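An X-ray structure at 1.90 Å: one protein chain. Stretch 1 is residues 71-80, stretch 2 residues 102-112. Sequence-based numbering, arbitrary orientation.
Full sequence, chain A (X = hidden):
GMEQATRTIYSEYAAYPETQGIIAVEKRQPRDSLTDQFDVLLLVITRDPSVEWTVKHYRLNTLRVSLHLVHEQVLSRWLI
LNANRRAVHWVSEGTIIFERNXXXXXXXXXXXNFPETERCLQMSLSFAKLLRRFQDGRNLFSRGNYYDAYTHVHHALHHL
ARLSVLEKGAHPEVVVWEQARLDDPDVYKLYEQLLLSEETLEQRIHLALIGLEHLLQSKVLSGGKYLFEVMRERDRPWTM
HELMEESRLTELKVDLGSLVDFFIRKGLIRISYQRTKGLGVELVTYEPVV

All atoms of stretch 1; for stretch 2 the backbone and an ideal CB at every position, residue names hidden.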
# COMPACT_ATOMS: atom_id res chain seq x y z
N HIS A 71 2.37 -2.70 19.33
CA HIS A 71 2.39 -1.47 20.16
C HIS A 71 1.02 -0.82 20.11
O HIS A 71 0.38 -0.79 19.07
CB HIS A 71 3.45 -0.49 19.67
CG HIS A 71 3.76 0.60 20.64
ND1 HIS A 71 2.88 1.64 20.88
CD2 HIS A 71 4.80 0.78 21.48
CE1 HIS A 71 3.39 2.43 21.81
NE2 HIS A 71 4.57 1.94 22.17
N GLU A 72 0.60 -0.29 21.24
CA GLU A 72 -0.71 0.34 21.39
C GLU A 72 -0.98 1.42 20.34
O GLU A 72 -2.12 1.60 19.94
CB GLU A 72 -0.85 0.96 22.79
CG GLU A 72 -2.20 1.58 23.04
CD GLU A 72 -2.35 2.16 24.44
OE1 GLU A 72 -1.47 1.91 25.27
OE2 GLU A 72 -3.35 2.85 24.71
N GLN A 73 0.07 2.05 19.86
CA GLN A 73 -0.03 3.19 18.93
C GLN A 73 -0.10 2.70 17.52
O GLN A 73 -0.65 3.35 16.64
CB GLN A 73 1.16 4.14 19.07
CG GLN A 73 1.24 4.77 20.48
CD GLN A 73 2.35 5.81 20.62
OE1 GLN A 73 3.08 6.10 19.66
NE2 GLN A 73 2.49 6.37 21.83
N VAL A 74 0.46 1.53 17.31
CA VAL A 74 0.39 0.88 16.01
C VAL A 74 -1.03 0.32 15.78
O VAL A 74 -1.59 0.43 14.70
CB VAL A 74 1.44 -0.21 15.87
CG1 VAL A 74 1.21 -1.03 14.62
CG2 VAL A 74 2.85 0.42 15.86
N LEU A 75 -1.59 -0.27 16.82
CA LEU A 75 -2.92 -0.83 16.76
C LEU A 75 -3.93 0.30 16.57
O LEU A 75 -4.90 0.22 15.81
CB LEU A 75 -3.28 -1.58 18.06
CG LEU A 75 -4.67 -2.22 18.07
CD1 LEU A 75 -4.87 -3.15 16.86
CD2 LEU A 75 -4.97 -2.93 19.40
N SER A 76 -3.70 1.36 17.31
CA SER A 76 -4.63 2.51 17.35
C SER A 76 -4.78 3.04 15.93
O SER A 76 -5.86 3.24 15.42
CB SER A 76 -4.07 3.58 18.30
OG SER A 76 -4.76 4.79 18.17
N ARG A 77 -3.64 3.25 15.33
CA ARG A 77 -3.56 3.71 13.95
C ARG A 77 -4.25 2.76 12.98
O ARG A 77 -4.93 3.21 12.09
CB ARG A 77 -2.11 3.85 13.51
CG ARG A 77 -1.98 4.35 12.10
CD ARG A 77 -0.56 4.79 11.81
NE ARG A 77 -0.42 5.07 10.39
CZ ARG A 77 -0.43 4.14 9.45
NH1 ARG A 77 -0.57 2.86 9.76
NH2 ARG A 77 -0.31 4.49 8.18
N TRP A 78 -4.07 1.46 13.17
CA TRP A 78 -4.72 0.49 12.29
C TRP A 78 -6.22 0.66 12.37
O TRP A 78 -6.96 0.54 11.39
CB TRP A 78 -4.45 -0.96 12.67
CG TRP A 78 -3.08 -1.45 12.32
CD1 TRP A 78 -2.25 -0.93 11.41
CD2 TRP A 78 -2.43 -2.63 12.85
NE1 TRP A 78 -1.09 -1.66 11.35
CE2 TRP A 78 -1.18 -2.73 12.20
CE3 TRP A 78 -2.79 -3.62 13.77
CZ2 TRP A 78 -0.26 -3.75 12.47
CZ3 TRP A 78 -1.89 -4.65 14.04
CH2 TRP A 78 -0.63 -4.70 13.39
N LEU A 79 -6.67 0.92 13.59
CA LEU A 79 -8.11 0.97 13.85
C LEU A 79 -8.66 2.30 13.33
O LEU A 79 -9.77 2.37 12.81
CB LEU A 79 -8.40 0.77 15.34
CG LEU A 79 -8.07 -0.59 15.96
CD1 LEU A 79 -8.41 -0.59 17.42
CD2 LEU A 79 -8.81 -1.73 15.25
N ILE A 80 -7.83 3.34 13.43
CA ILE A 80 -8.24 4.69 13.00
C ILE A 80 -8.43 4.73 11.50
O ILE A 80 -9.33 5.39 10.99
CB ILE A 80 -7.21 5.76 13.42
CG1 ILE A 80 -7.39 6.09 14.91
CG2 ILE A 80 -7.37 7.04 12.60
CD1 ILE A 80 -6.37 7.10 15.44
N UNK A 102 -8.48 -1.07 32.07
CA UNK A 102 -9.70 -1.36 31.31
C UNK A 102 -9.47 -1.11 29.82
O UNK A 102 -10.39 -0.88 29.05
CB UNK A 102 -10.87 -0.51 31.82
N UNK A 103 -8.21 -1.15 29.43
CA UNK A 103 -7.83 -0.87 28.05
C UNK A 103 -8.66 -1.65 27.01
O UNK A 103 -9.19 -1.08 26.04
CB UNK A 103 -6.35 -1.19 27.86
N UNK A 104 -8.81 -2.94 27.22
CA UNK A 104 -9.48 -3.80 26.23
C UNK A 104 -10.99 -3.72 26.36
O UNK A 104 -11.70 -3.84 25.38
CB UNK A 104 -9.03 -5.25 26.39
N UNK A 105 -11.48 -3.51 27.57
CA UNK A 105 -12.93 -3.42 27.79
C UNK A 105 -13.46 -2.16 27.12
O UNK A 105 -14.50 -2.17 26.47
CB UNK A 105 -13.26 -3.42 29.28
N UNK A 106 -12.69 -1.09 27.24
CA UNK A 106 -13.05 0.20 26.66
C UNK A 106 -12.93 0.12 25.15
O UNK A 106 -13.70 0.73 24.43
CB UNK A 106 -12.17 1.32 27.21
N UNK A 107 -11.91 -0.60 24.69
CA UNK A 107 -11.59 -0.68 23.25
C UNK A 107 -12.75 -1.37 22.51
O UNK A 107 -13.17 -0.96 21.42
CB UNK A 107 -10.28 -1.44 23.02
N UNK A 108 -13.27 -2.42 23.14
CA UNK A 108 -14.38 -3.20 22.58
C UNK A 108 -15.62 -2.32 22.35
O UNK A 108 -16.36 -2.47 21.36
CB UNK A 108 -14.73 -4.36 23.51
N UNK A 109 -15.81 -1.40 23.30
CA UNK A 109 -16.94 -0.45 23.28
C UNK A 109 -16.72 0.58 22.19
O UNK A 109 -17.62 0.86 21.39
CB UNK A 109 -17.11 0.24 24.63
N UNK A 110 -15.51 1.11 22.14
CA UNK A 110 -15.16 2.16 21.18
C UNK A 110 -15.36 1.65 19.77
O UNK A 110 -15.71 2.40 18.86
CB UNK A 110 -13.72 2.63 21.38
N UNK A 111 -15.15 0.35 19.61
CA UNK A 111 -15.20 -0.28 18.27
C UNK A 111 -16.61 -0.28 17.72
O UNK A 111 -16.83 -0.54 16.54
CB UNK A 111 -14.67 -1.71 18.32
N UNK A 112 -17.57 -0.02 18.59
CA UNK A 112 -18.99 -0.05 18.19
C UNK A 112 -19.36 1.31 17.61
O UNK A 112 -20.44 1.52 17.12
CB UNK A 112 -19.90 -0.40 19.37

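The two helices run nearly parallel, their N-to-C directions 10° apart, but their axes come no closer than 13.0 Å. No ideal CB of stretch 2 lies within 5.5 Å of stretch 1, so only side chains with reach can close the gap.

Position 102 precedes the helix and has positive phi and psi (55/23). Glycine, asparagine or aspartate would be easy choices for such a backbone, and stretch 1 offers nothing nearby. The residue is Asp102, at the N-cap position, although its side chain makes no capping bond.

At 103 the CA-to-CB bond points toward stretch 1, where the carboxylate of Glu72 and the methyl groups of Leu75 lie well beyond the CB. A long side chain is needed: an aromatic ring, methionine, or a basic chain drawn to the carboxylate would all be plausible. The residue is Tyr103, with chi1 t (169°), which extends the ring across the gap. Its CE1 comes within 3.4 Å of Glu72 OE2, an oblique approach to the ring, and its OH lies 3.6 Å from Leu75 CD2. No hydrogen bond joins the two stretches, so this is a packing contact, made with the Glu72 carboxylate and a Leu75 methyl.

Positions 104, 105 and 106 are out of reach of stretch 1, which therefore sets little constraint beyond compatibility with a helix. They are Leu104, Thr105 and Asp106.

One turn after 103, position 107 again points toward stretch 1, here facing the methyl groups of Leu75 and Leu79. Leucine or methionine would suit this apolar surface, and phenylalanine is conceivable; a charge would find no partner in these two side chains. The residue is Leu107. Leu107 CD2 sits against both Leu75 CD2 (4.1 Å) and Leu79 CD1 (4.2 Å), and Leu107 CD1 adds a 3.9 Å contact to Leu79 CD1.

Positions 108 and 109 are out of reach again, and polar chains are readily accommodated; they are Lys108 and Lys109. At 110 the CA-to-CB bond does point toward stretch 1, yet the distance would allow many polar or apolar chains. The residue is Gln110; its nearest approach, NE2 to Leu79 CD1, is 6.5 Å, too far for contact.

Position 111 points sideways, but the backbones come nearer here than at 103, with Leu79 across the gap. An apolar chain whose end can reach Leu79, such as leucine or methionine, would suit. Leu111 (chi1 m, chi2 t) brings its CD2 to 4.2 Å from Leu79 CD2, extending the leucine packing begun at 107.

Position 112 is out of reach and tolerant of many residues; it is Arg112.

Stretch 2 (102-112) DYLTDLKKQLR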
# COMPACT_ATOMS: atom_id res chain seq x y z
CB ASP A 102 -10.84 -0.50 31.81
CG ASP A 102 -11.33 -0.92 33.19
OD1 ASP A 102 -11.33 -2.14 33.48
OD2 ASP A 102 -11.73 -0.03 33.98
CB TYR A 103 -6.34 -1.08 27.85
CG TYR A 103 -5.96 -1.06 26.39
CD1 TYR A 103 -5.79 0.14 25.72
CD2 TYR A 103 -5.81 -2.25 25.67
CE1 TYR A 103 -5.48 0.17 24.39
CE2 TYR A 103 -5.51 -2.23 24.34
CZ TYR A 103 -5.34 -1.00 23.69
OH TYR A 103 -5.02 -0.95 22.35
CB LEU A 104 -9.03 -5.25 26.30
CG LEU A 104 -7.66 -5.52 25.70
CD1 LEU A 104 -7.24 -6.95 25.99
CD2 LEU A 104 -7.67 -5.23 24.19
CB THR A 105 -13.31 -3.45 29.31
OG1 THR A 105 -13.11 -4.77 29.81
CG2 THR A 105 -14.77 -3.03 29.51
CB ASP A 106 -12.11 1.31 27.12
CG ASP A 106 -12.32 1.70 28.56
OD1 ASP A 106 -13.26 1.16 29.20
OD2 ASP A 106 -11.53 2.56 29.03
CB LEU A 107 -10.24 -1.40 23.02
CG LEU A 107 -9.73 -1.46 21.58
CD1 LEU A 107 -10.04 -0.18 20.90
CD2 LEU A 107 -8.24 -1.73 21.51
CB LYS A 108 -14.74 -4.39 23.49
CG LYS A 108 -14.12 -5.73 23.07
CD LYS A 108 -13.75 -6.57 24.28
CE LYS A 108 -14.01 -8.05 24.08
NZ LYS A 108 -13.65 -8.64 22.78
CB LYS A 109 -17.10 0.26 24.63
CG LYS A 109 -17.74 -0.62 25.68
CD LYS A 109 -17.50 -0.11 27.11
CE LYS A 109 -17.96 -1.14 28.16
NZ LYS A 109 -17.60 -0.76 29.56
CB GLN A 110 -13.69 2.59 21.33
CG GLN A 110 -13.27 3.19 22.67
CD GLN A 110 -11.73 3.23 22.83
OE1 GLN A 110 -11.18 3.02 23.93
NE2 GLN A 110 -11.03 3.46 21.71
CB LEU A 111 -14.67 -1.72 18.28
CG LEU A 111 -13.15 -1.86 18.19
CD1 LEU A 111 -12.76 -3.32 18.22
CD2 LEU A 111 -12.64 -1.19 16.93
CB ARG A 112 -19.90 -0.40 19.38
CG ARG A 112 -19.77 -1.84 19.85
CD ARG A 112 -20.64 -2.15 21.06
NE ARG A 112 -20.33 -3.46 21.65
CZ ARG A 112 -19.62 -3.64 22.77
NH1 ARG A 112 -19.14 -2.60 23.44
NH2 ARG A 112 -19.39 -4.86 23.23
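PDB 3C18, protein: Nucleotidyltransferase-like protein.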